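Local atomic coordinates of binary enterotoxin of Clostridium perfringens component a (Clostridium perfringens, PDB entry 5WTZ), a protein that binds NAD+ and, as the enzymatic component of a binary enterotoxin, ADP-ribosylates actin. Residues S131-I136 against S392-N397; Y186-T191 against V206-I211. All blocks are in the same frame, centred on the assembly; numbering follows the deposited sequence.

Interaction 1 of 2, residues S131-I136 against S392-N397; sequences SDTNFI and SYKIDN
Lys394, Asp396 and Thr133 carry most of this contact, in which the edge strand of one sheet and the turn before it meet a strand of a second sheet. The lysine leaves its strand with CG anti to the backbone N (chi1 172°) and then bends at chi3 and chi4, which brings its ammonium to the turn. There NZ donates to Asp132 O at 3.0 Å, approaching from above the carbonyl plane, and lies 2.9 Å from Thr133 OG1. On its own strand NZ forms a salt bridge with Asp396 OD1 at 2.7 Å, meeting the syn side of the carboxylate.

Thr133 and Asp396 reach toward each other tip to tip, Thr133 CG2 packing 3.6 Å from Asp396 CG. The same methyl sits over the centre of the Phe135 ring, 3.5 Å above its plane. Thr133 OG1 donates to Ser131 O, and a water bridges this hydroxyl to Asp396 OD1. The other carboxylate oxygen, OD2, bonds to Thr419 OG1. One ammonium therefore serves a buried carboxylate of its own strand and a backbone carbonyl across the contact, a local polar link between the two ADP-ribosyltransferase-like regions, with waters completing the polar shell.

Interaction 2 of 2, residues Y186-T191 against V206-I211; sequences YSLKAT and VDADLI
Tyr186 and Leu210 meet at one end of this antiparallel hairpin, where Leu210 CD2 rests on the flat of the tyrosine ring, offset toward the rim, in a CH-pi contact 3.8 Å from the centroid. The leucine's CD1 fits against Tyr186 CB at 3.6 Å, while Ile211 O lies at the ring's edge, in its plane.

Beyond this pair, on the face bearing Leu188 and Ala190, Ala208 CB sits against the branch of Leu188, at CG and CD2, and Ala190 CB touches Val206 CG1. The CA atoms of Ala190 and Ala208, a non-hydrogen-bonded pair, come to 4.1 Å, a closeness that two bare methyls probably allow. On the other face Ile211 lies across the gap between Ser187 and Lys189, its CG1 beside Ser187 CB and its CG2 beside Lys189 CB. At the far end Thr191 CG2 covers the Asp209 carboxylate, 3.6 Å from Asp209 CG, the two side chains crossing at about a right angle; a water joins Thr191 OG1 to Asp209 OD1.

Five backbone hydrogen bonds fix this register, from Ser187 with Ile211 to Thr191 N with Asp207 O. Strand 156-162 flanks strand 201-211 and strand 134-136 flanks strand 187-198, while helix 120-130 packs on Ala190 through Ile130 and on Val206 through Phe126.

From the N terminus, the chain leaves helix 120-130 and passes through the turn at 131-133 into edge strand 134-136; turn and strand meet strand 391-403 in interaction 1, some 256 residues later. Inside that long loop lies interaction 2, a local closure in which strand 187-198 turns back into strand 201-211. The two contacts are nested and do not cross. They also touch, Phe135 N lying 2.8 Å from Leu188 O in a probable hydrogen bond, as befits neighbouring strands of one sheet. Interaction 2 pairs two inner strands of the first five-stranded sheet, and interaction 1 joins its edge to the second, whose strand order is the same.

Interaction 1 of 2, residues S131-I136 against S392-N397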
ATOM      1  N   SER A 131      -2.327   1.055  15.287  1.00 16.35           N
ATOM      2  CA  SER A 131      -2.818  -0.305  15.520  1.00 17.40           C
ATOM      3  C   SER A 131      -3.680  -0.832  14.363  1.00 17.51           C
ATOM      4  O   SER A 131      -4.280  -0.057  13.612  1.00 17.14           O
ATOM      5  CB  SER A 131      -3.631  -0.374  16.816  1.00 17.05           C
ATOM      6  OG  SER A 131      -2.835  -0.070  17.959  1.00 19.39           O
ATOM      7  N   ASP A 132      -3.713  -2.158  14.229  1.00 16.04           N
ATOM      8  CA  ASP A 132      -4.603  -2.846  13.286  1.00 18.16           C
ATOM      9  C   ASP A 132      -4.405  -2.348  11.875  1.00 18.19           C
ATOM     10  O   ASP A 132      -5.367  -2.217  11.135  1.00 16.87           O
ATOM     11  CB  ASP A 132      -6.068  -2.655  13.688  1.00 23.16           C
ATOM     12  CG  ASP A 132      -6.360  -3.190  15.072  1.00 34.71           C
ATOM     13  OD1 ASP A 132      -5.906  -4.318  15.370  1.00 30.38           O
ATOM     14  OD2 ASP A 132      -7.014  -2.473  15.864  1.00 42.90           O
ATOM     15  N   THR A 133      -3.162  -2.025  11.522  1.00 15.72           N
ATOM     16  CA  THR A 133      -2.861  -1.466  10.203  1.00 20.11           C
ATOM     17  C   THR A 133      -1.530  -2.000   9.688  1.00 16.77           C
ATOM     18  O   THR A 133      -0.515  -1.960  10.394  1.00 19.55           O
ATOM     19  CB  THR A 133      -2.796   0.087  10.222  1.00 14.36           C
ATOM     20  OG1 THR A 133      -3.958   0.634  10.861  1.00 14.08           O
ATOM     21  CG2 THR A 133      -2.651   0.660   8.812  1.00 13.21           C
ATOM     22  N   ASN A 134      -1.531  -2.503   8.459  1.00 14.65           N
ATOM     23  CA  ASN A 134      -0.296  -2.760   7.736  1.00 12.22           C
ATOM     24  C   ASN A 134      -0.038  -1.583   6.813  1.00 20.11           C
ATOM     25  O   ASN A 134      -0.863  -1.301   5.931  1.00 16.93           O
ATOM     26  CB  ASN A 134      -0.373  -4.062   6.938  1.00 18.10           C
ATOM     27  CG  ASN A 134      -0.453  -5.304   7.826  1.00 23.09           C
ATOM     28  OD1 ASN A 134      -0.005  -5.305   8.971  1.00 21.32           O
ATOM     29  ND2 ASN A 134      -1.011  -6.371   7.281  1.00 24.92           N
ATOM     30  N   PHE A 135       1.076  -0.874   7.037  1.00 17.09           N
ATOM     31  CA  PHE A 135       1.393   0.336   6.276  1.00 21.57           C
ATOM     32  C   PHE A 135       2.258   0.009   5.065  1.00 20.35           C
ATOM     33  O   PHE A 135       3.454  -0.272   5.181  1.00 19.05           O
ATOM     34  CB  PHE A 135       2.094   1.384   7.157  1.00 15.93           C
ATOM     35  CG  PHE A 135       1.176   2.032   8.170  1.00 14.53           C
ATOM     36  CD1 PHE A 135       0.297   3.040   7.790  1.00 14.31           C
ATOM     37  CD2 PHE A 135       1.167   1.603   9.494  1.00 16.63           C
ATOM     38  CE1 PHE A 135      -0.569   3.629   8.726  1.00 14.29           C
ATOM     39  CE2 PHE A 135       0.309   2.186  10.436  1.00 13.50           C
ATOM     40  CZ  PHE A 135      -0.550   3.200  10.048  1.00 13.51           C
ATOM     41  N   ILE A 136       1.637   0.038   3.897  1.00 19.86           N
ATOM     42  CA  ILE A 136       2.325  -0.299   2.664  1.00 19.74           C
ATOM     43  C   ILE A 136       3.431   0.712   2.373  1.00 19.02           C
ATOM     44  O   ILE A 136       3.218   1.924   2.408  1.00 22.61           O
ATOM     45  CB  ILE A 136       1.309  -0.399   1.472  1.00 17.48           C
ATOM     46  CG1 ILE A 136       0.396  -1.617   1.682  1.00 19.60           C
ATOM     47  CG2 ILE A 136       2.041  -0.496   0.141  1.00 13.99           C
ATOM     48  CD1 ILE A 136      -0.767  -1.700   0.697  1.00 12.16           C
ATOM     49  N   SER A 392     -17.219  -1.917   6.012  1.00 20.04           N
ATOM     50  CA  SER A 392     -16.759  -0.536   6.169  1.00 22.99           C
ATOM     51  C   SER A 392     -15.301  -0.398   5.763  1.00 21.85           C
ATOM     52  O   SER A 392     -14.551  -1.374   5.786  1.00 21.89           O
ATOM     53  CB  SER A 392     -16.920  -0.057   7.612  1.00 23.21           C
ATOM     54  OG  SER A 392     -18.263  -0.159   8.049  1.00 22.63           O
ATOM     55  N   TYR A 393     -14.910   0.817   5.395  1.00 16.86           N
ATOM     56  CA  TYR A 393     -13.510   1.161   5.179  1.00 17.06           C
ATOM     57  C   TYR A 393     -12.968   1.870   6.404  1.00 16.67           C
ATOM     58  O   TYR A 393     -13.576   2.834   6.870  1.00 20.22           O
ATOM     59  CB  TYR A 393     -13.327   2.106   3.998  1.00 15.27           C
ATOM     60  CG  TYR A 393     -13.743   1.634   2.634  1.00 16.27           C
ATOM     61  CD1 TYR A 393     -13.431   0.358   2.168  1.00 18.31           C
ATOM     62  CD2 TYR A 393     -14.419   2.497   1.788  1.00 18.49           C
ATOM     63  CE1 TYR A 393     -13.800  -0.035   0.885  1.00 16.05           C
ATOM     64  CE2 TYR A 393     -14.788   2.119   0.522  1.00 19.99           C
ATOM     65  CZ  TYR A 393     -14.478   0.859   0.071  1.00 16.91           C
ATOM     66  OH  TYR A 393     -14.840   0.529  -1.200  1.00 18.60           O
ATOM     67  N   LYS A 394     -11.840   1.404   6.932  1.00 15.20           N
ATOM     68  CA  LYS A 394     -11.095   2.181   7.908  1.00 15.42           C
ATOM     69  C   LYS A 394      -9.974   2.873   7.126  1.00 17.10           C
ATOM     70  O   LYS A 394      -9.117   2.205   6.535  1.00 17.31           O
ATOM     71  CB  LYS A 394     -10.558   1.287   9.035  1.00 14.54           C
ATOM     72  CG  LYS A 394      -9.603   1.981  10.008  1.00 15.04           C
ATOM     73  CD  LYS A 394      -9.179   1.045  11.145  1.00 17.58           C
ATOM     74  CE  LYS A 394      -8.258  -0.085  10.654  1.00 20.39           C
ATOM     75  NZ  LYS A 394      -6.839   0.362  10.461  1.00 18.96           N
ATOM     76  N   ILE A 395      -9.998   4.205   7.083  1.00 16.10           N
ATOM     77  CA  ILE A 395      -9.046   4.943   6.247  1.00 12.96           C
ATOM     78  C   ILE A 395      -7.704   5.075   6.977  1.00 14.83           C
ATOM     79  O   ILE A 395      -7.632   5.652   8.055  1.00 15.33           O
ATOM     80  CB  ILE A 395      -9.593   6.346   5.858  1.00 16.50           C
ATOM     81  CG1 ILE A 395     -11.009   6.241   5.233  1.00 15.74           C
ATOM     82  CG2 ILE A 395      -8.614   7.068   4.906  1.00 12.89           C
ATOM     83  CD1 ILE A 395     -11.103   5.491   3.917  1.00 17.80           C
ATOM     84  N   ASP A 396      -6.653   4.501   6.394  1.00 15.78           N
ATOM     85  CA  ASP A 396      -5.366   4.353   7.062  1.00 14.21           C
ATOM     86  C   ASP A 396      -4.343   5.379   6.564  1.00 18.20           C
ATOM     87  O   ASP A 396      -3.540   5.903   7.339  1.00 17.14           O
ATOM     88  CB  ASP A 396      -4.804   2.942   6.835  1.00 15.99           C
ATOM     89  CG  ASP A 396      -5.708   1.851   7.349  1.00 17.18           C
ATOM     90  OD1 ASP A 396      -6.281   2.004   8.456  1.00 20.27           O
ATOM     91  OD2 ASP A 396      -5.818   0.818   6.644  1.00 17.81           O
ATOM     92  N   ASN A 397      -4.354   5.639   5.257  1.00 18.27           N
ATOM     93  CA  ASN A 397      -3.480   6.671   4.710  1.00 23.38           C
ATOM     94  C   ASN A 397      -4.013   7.239   3.406  1.00 19.98           C
ATOM     95  O   ASN A 397      -4.853   6.630   2.719  1.00 18.40           O
ATOM     96  CB  ASN A 397      -2.062   6.129   4.489  1.00 16.18           C
ATOM     97  CG  ASN A 397      -0.982   7.184   4.726  1.00 21.69           C
ATOM     98  OD1 ASN A 397      -1.266   8.371   4.906  1.00 25.15           O
ATOM     99  ND2 ASN A 397       0.261   6.747   4.723  1.00 27.44           N
TER
HETATM  100  O   HOH W   1      -6.283   2.117  13.080  1.00 23.03           O
HETATM  101  O   HOH W   2      -4.709   3.190  10.502  1.00 24.17           O
HETATM  102  O   HOH W   3      -3.980  -0.031   5.028  1.00 18.27           O

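Interaction 2 of 2, residues Y186-T191 against V206-I211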
ATOM      1  N   TYR A 186       7.263  -4.315   0.327  1.00 23.71           N
ATOM      2  CA  TYR A 186       7.009  -4.597   1.735  1.00 19.48           C
ATOM      3  C   TYR A 186       6.070  -3.610   2.406  1.00 22.23           C
ATOM      4  O   TYR A 186       5.750  -2.540   1.870  1.00 19.33           O
ATOM      5  CB  TYR A 186       8.338  -4.649   2.508  1.00 22.28           C
ATOM      6  CG  TYR A 186       9.242  -5.761   2.046  1.00 28.09           C
ATOM      7  CD1 TYR A 186       9.099  -7.053   2.543  1.00 33.59           C
ATOM      8  CD2 TYR A 186      10.228  -5.531   1.098  1.00 31.11           C
ATOM      9  CE1 TYR A 186       9.920  -8.078   2.112  1.00 36.48           C
ATOM     10  CE2 TYR A 186      11.055  -6.552   0.659  1.00 36.10           C
ATOM     11  CZ  TYR A 186      10.898  -7.821   1.169  1.00 42.91           C
ATOM     12  OH  TYR A 186      11.717  -8.838   0.740  1.00 44.97           O
ATOM     13  N   SER A 187       5.629  -3.997   3.597  1.00 17.28           N
ATOM     14  CA  SER A 187       4.813  -3.146   4.439  1.00 18.50           C
ATOM     15  C   SER A 187       5.348  -3.133   5.878  1.00 20.74           C
ATOM     16  O   SER A 187       6.140  -3.991   6.272  1.00 20.73           O
ATOM     17  CB  SER A 187       3.357  -3.620   4.428  1.00 16.98           C
ATOM     18  OG  SER A 187       2.890  -3.859   3.099  1.00 21.42           O
ATOM     19  N   LEU A 188       4.891  -2.153   6.644  1.00 18.47           N
ATOM     20  CA  LEU A 188       5.257  -1.995   8.041  1.00 20.00           C
ATOM     21  C   LEU A 188       4.102  -2.361   8.966  1.00 18.63           C
ATOM     22  O   LEU A 188       2.978  -1.870   8.802  1.00 19.13           O
ATOM     23  CB  LEU A 188       5.708  -0.549   8.283  1.00 18.68           C
ATOM     24  CG  LEU A 188       6.188  -0.065   9.648  1.00 26.76           C
ATOM     25  CD1 LEU A 188       7.016   1.180   9.439  1.00 21.45           C
ATOM     26  CD2 LEU A 188       5.019   0.239  10.578  1.00 27.72           C
ATOM     27  N   LYS A 189       4.391  -3.201   9.954  1.00 20.58           N
ATOM     28  CA  LYS A 189       3.424  -3.583  10.986  1.00 16.39           C
ATOM     29  C   LYS A 189       3.968  -3.245  12.362  1.00 19.47           C
ATOM     30  O   LYS A 189       4.982  -3.819  12.799  1.00 19.77           O
ATOM     31  CB  LYS A 189       3.114  -5.073  10.905  1.00 17.19           C
ATOM     32  CG  LYS A 189       2.104  -5.549  11.921  1.00 24.92           C
ATOM     33  CD  LYS A 189       1.934  -7.048  11.858  1.00 31.97           C
ATOM     34  CE  LYS A 189       0.781  -7.494  12.752  1.00 33.06           C
ATOM     35  NZ  LYS A 189       0.685  -8.968  12.784  1.00 44.14           N
ATOM     36  N   ALA A 190       3.302  -2.326  13.052  1.00 18.03           N
ATOM     37  CA  ALA A 190       3.803  -1.855  14.343  1.00 21.57           C
ATOM     38  C   ALA A 190       3.703  -2.964  15.397  1.00 18.65           C
ATOM     39  O   ALA A 190       2.748  -3.746  15.414  1.00 17.18           O
ATOM     40  CB  ALA A 190       3.047  -0.602  14.786  1.00 21.71           C
ATOM     41  N   THR A 191       4.724  -3.046  16.247  1.00 15.34           N
ATOM     42  CA  THR A 191       4.845  -4.075  17.265  1.00 19.26           C
ATOM     43  C   THR A 191       5.030  -3.464  18.644  1.00 20.76           C
ATOM     44  O   THR A 191       5.092  -4.180  19.637  1.00 19.31           O
ATOM     45  CB  THR A 191       6.040  -5.027  16.980  1.00 21.06           C
ATOM     46  OG1 THR A 191       7.267  -4.282  16.988  1.00 19.90           O
ATOM     47  CG2 THR A 191       5.882  -5.700  15.626  1.00 20.44           C
ATOM     48  N   VAL A 206       8.416   4.030  17.097  1.00 18.47           N
ATOM     49  CA  VAL A 206       7.595   2.941  16.587  1.00 21.38           C
ATOM     50  C   VAL A 206       8.477   1.719  16.350  1.00 22.39           C
ATOM     51  O   VAL A 206       9.358   1.736  15.479  1.00 22.13           O
ATOM     52  CB  VAL A 206       6.872   3.339  15.276  1.00 16.96           C
ATOM     53  CG1 VAL A 206       6.046   2.179  14.728  1.00 14.62           C
ATOM     54  CG2 VAL A 206       5.980   4.554  15.505  1.00 18.22           C
ATOM     55  N   ASP A 207       8.284   0.687  17.157  1.00 17.21           N
ATOM     56  CA  ASP A 207       8.869  -0.608  16.851  1.00 19.44           C
ATOM     57  C   ASP A 207       7.969  -1.243  15.803  1.00 21.03           C
ATOM     58  O   ASP A 207       6.740  -1.166  15.904  1.00 21.53           O
ATOM     59  CB  ASP A 207       8.968  -1.504  18.085  1.00 23.06           C
ATOM     60  CG  ASP A 207      10.037  -1.039  19.073  1.00 27.26           C
ATOM     61  OD1 ASP A 207      11.078  -0.495  18.649  1.00 26.06           O
ATOM     62  OD2 ASP A 207       9.839  -1.245  20.284  1.00 28.24           O
ATOM     63  N   ALA A 208       8.571  -1.857  14.790  1.00 22.08           N
ATOM     64  CA  ALA A 208       7.783  -2.508  13.746  1.00 19.23           C
ATOM     65  C   ALA A 208       8.516  -3.657  13.066  1.00 20.16           C
ATOM     66  O   ALA A 208       9.760  -3.741  13.080  1.00 26.12           O
ATOM     67  CB  ALA A 208       7.357  -1.483  12.703  1.00 18.54           C
ATOM     68  N   ASP A 209       7.722  -4.523  12.455  1.00 18.27           N
ATOM     69  CA  ASP A 209       8.219  -5.598  11.606  1.00 26.47           C
ATOM     70  C   ASP A 209       8.056  -5.263  10.129  1.00 22.28           C
ATOM     71  O   ASP A 209       7.029  -4.716   9.697  1.00 19.91           O
ATOM     72  CB  ASP A 209       7.485  -6.910  11.876  1.00 21.54           C
ATOM     73  CG  ASP A 209       7.871  -7.556  13.198  1.00 23.14           C
ATOM     74  OD1 ASP A 209       8.863  -7.172  13.842  1.00 23.23           O
ATOM     75  OD2 ASP A 209       7.153  -8.479  13.588  1.00 24.82           O
ATOM     76  N   LEU A 210       9.066  -5.616   9.350  1.00 16.28           N
ATOM     77  CA  LEU A 210       8.931  -5.600   7.908  1.00 21.46           C
ATOM     78  C   LEU A 210       8.216  -6.882   7.508  1.00 21.96           C
ATOM     79  O   LEU A 210       8.726  -7.973   7.762  1.00 23.07           O
ATOM     80  CB  LEU A 210      10.299  -5.504   7.232  1.00 22.81           C
ATOM     81  CG  LEU A 210      10.255  -5.275   5.722  1.00 29.86           C
ATOM     82  CD1 LEU A 210      10.373  -3.794   5.395  1.00 33.17           C
ATOM     83  CD2 LEU A 210      11.351  -6.074   5.055  1.00 28.25           C
ATOM     84  N   ILE A 211       7.029  -6.745   6.923  1.00 22.03           N
ATOM     85  CA  ILE A 211       6.238  -7.884   6.478  1.00 23.27           C
ATOM     86  C   ILE A 211       5.950  -7.766   4.994  1.00 23.74           C
ATOM     87  O   ILE A 211       6.046  -6.685   4.405  1.00 21.64           O
ATOM     88  CB  ILE A 211       4.896  -8.005   7.230  1.00 19.59           C
ATOM     89  CG1 ILE A 211       3.949  -6.877   6.811  1.00 18.69           C
ATOM     90  CG2 ILE A 211       5.120  -8.055   8.740  1.00 26.92           C
ATOM     91  CD1 ILE A 211       2.456  -7.188   7.051  1.00 22.57           C
TER
HETATM   92  O   HOH W   4       9.431  -5.436  15.723  1.00 21.53           O